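Local coordinates for protein tryptophane-5-halogenase (Microbispora sp. ATCC PTA-5024, PDB 5UAO) that probably chlorinates a tryptophan side chain at its 5-position in a lanthipeptide, using a bound FAD, during biosynthesis of the antibiotic NAI-107, at residues E248-A251 with S252-T256. Numbering follows the deposited sequence.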
loop_
_atom_site.group_PDB
_atom_site.type_symbol
_atom_site.label_atom_id
_atom_site.label_comp_id
_atom_site.label_asym_id
_atom_site.label_seq_id
_atom_site.Cartn_x
_atom_site.Cartn_y
_atom_site.Cartn_z
ATOM N N GLU A 248 23.794 2.234 2.232
ATOM C CA GLU A 248 23.237 3.230 1.303
ATOM C C GLU A 248 22.901 4.513 2.040
ATOM O O GLU A 248 21.922 4.597 2.833
ATOM C CB GLU A 248 22.007 2.712 0.627
ATOM C CG GLU A 248 22.196 1.249 0.332
ATOM C CD GLU A 248 21.472 0.807 -0.869
ATOM O OE1 GLU A 248 20.527 1.536 -1.262
ATOM O OE2 GLU A 248 21.843 -0.280 -1.367
ATOM N N SER A 249 23.757 5.469 1.774
ATOM C CA SER A 249 23.706 6.778 2.334
ATOM C C SER A 249 22.490 7.571 1.880
ATOM O O SER A 249 22.116 7.497 0.742
ATOM C CB SER A 249 24.929 7.508 1.852
ATOM O OG SER A 249 24.987 8.771 2.445
ATOM N N TYR A 250 21.889 8.325 2.797
ATOM C CA TYR A 250 20.878 9.288 2.507
ATOM C C TYR A 250 21.404 10.752 2.481
ATOM O O TYR A 250 20.619 11.753 2.574
ATOM C CB TYR A 250 19.818 9.177 3.626
ATOM C CG TYR A 250 18.954 7.937 3.650
ATOM C CD1 TYR A 250 18.827 7.067 2.548
ATOM C CD2 TYR A 250 18.201 7.651 4.799
ATOM C CE1 TYR A 250 17.963 5.969 2.585
ATOM C CE2 TYR A 250 17.359 6.598 4.834
ATOM C CZ TYR A 250 17.236 5.732 3.743
ATOM O OH TYR A 250 16.337 4.683 3.840
ATOM N N ALA A 251 22.707 10.882 2.289
ATOM C CA ALA A 251 23.389 12.134 2.446
ATOM C C ALA A 251 23.037 13.177 1.405
ATOM O O ALA A 251 23.195 14.334 1.658
ATOM C CB ALA A 251 24.882 11.926 2.434
ATOM N N SER A 252 22.621 12.774 0.226
ATOM C CA SER A 252 22.132 13.756 -0.737
ATOM C C SER A 252 20.903 14.511 -0.178
ATOM O O SER A 252 20.599 15.626 -0.591
ATOM C CB SER A 252 21.806 13.089 -2.047
ATOM O OG SER A 252 20.669 12.241 -2.030
ATOM N N SER A 253 20.179 13.901 0.748
ATOM C CA SER A 253 18.983 14.572 1.309
ATOM C C SER A 253 19.167 15.063 2.734
ATOM O O SER A 253 18.547 16.039 3.140
ATOM C CB SER A 253 17.837 13.623 1.345
ATOM O OG SER A 253 17.406 13.259 0.046
ATOM N N LEU A 254 19.956 14.342 3.515
ATOM C CA LEU A 254 20.018 14.553 4.939
ATOM C C LEU A 254 21.518 14.766 5.241
ATOM O O LEU A 254 22.326 13.844 5.152
ATOM C CB LEU A 254 19.357 13.352 5.647
ATOM C CG LEU A 254 17.878 13.103 5.259
ATOM C CD1 LEU A 254 17.312 11.882 5.953
ATOM C CD2 LEU A 254 17.052 14.288 5.752
ATOM N N PHE A 255 21.878 16.021 5.486
ATOM C CA PHE A 255 23.273 16.464 5.560
ATOM C C PHE A 255 23.838 16.550 6.998
ATOM O O PHE A 255 25.017 16.849 7.169
ATOM C CB PHE A 255 23.365 17.947 5.129
ATOM C CG PHE A 255 22.858 18.279 3.798
ATOM C CD1 PHE A 255 22.772 17.353 2.775
ATOM C CD2 PHE A 255 22.567 19.607 3.521
ATOM C CE1 PHE A 255 22.372 17.739 1.490
ATOM C CE2 PHE A 255 22.160 20.006 2.245
ATOM C CZ PHE A 255 22.050 19.070 1.234
ATOM N N THR A 256 22.994 16.506 8.034
ATOM C CA THR A 256 23.525 16.621 9.395
ATOM C C THR A 256 24.201 15.330 9.861
ATOM O O THR A 256 23.816 14.274 9.417
ATOM C CB THR A 256 22.408 16.981 10.380
ATOM O OG1 THR A 256 21.368 16.019 10.305
ATOM C CG2 THR A 256 21.840 18.345 10.039
HETATM O O HOH W 1 22.217 9.983 -0.620
#
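Two backbone hydrogen bonds converge on Y250 O, from S253 N at 2.9 Å and from L254 N at 2.8 Å. They differ in direction: the L254 donor lies 17° from the carbonyl plane, whereas that of S253 stands 42° above it. One direct bond and a water bridge brace the start of the bend. S249 OG accepts from A251 N (3.1 Å), and one water donates to S249 O while accepting from S252 N.

Among the weaker contacts, A251 CA points its hydrogen at L254 O (3.4 Å), and A251 O meets the F255 ring at its edge, in the ring plane, 3.2 Å from CD1. Apolar packing is slight: with CG beside its backbone N (chi1 -59°), L254 brings CD1 to 4.4 Å from Y250 CB.

Other polar ends bond elsewhere: Y250 OH to D395 of helix 383-406, S252 OG to the D424 carboxylate, and S253 OG to D424 O and R398 NE. The S249 OG to A251 N bond makes an ST turn, followed by a single helix-like turn with i to i+3 and i to i+4 bonds, which links strand 247-249 to strand 258-264 beside helix 383-406 in the tryptophan halogenase fold.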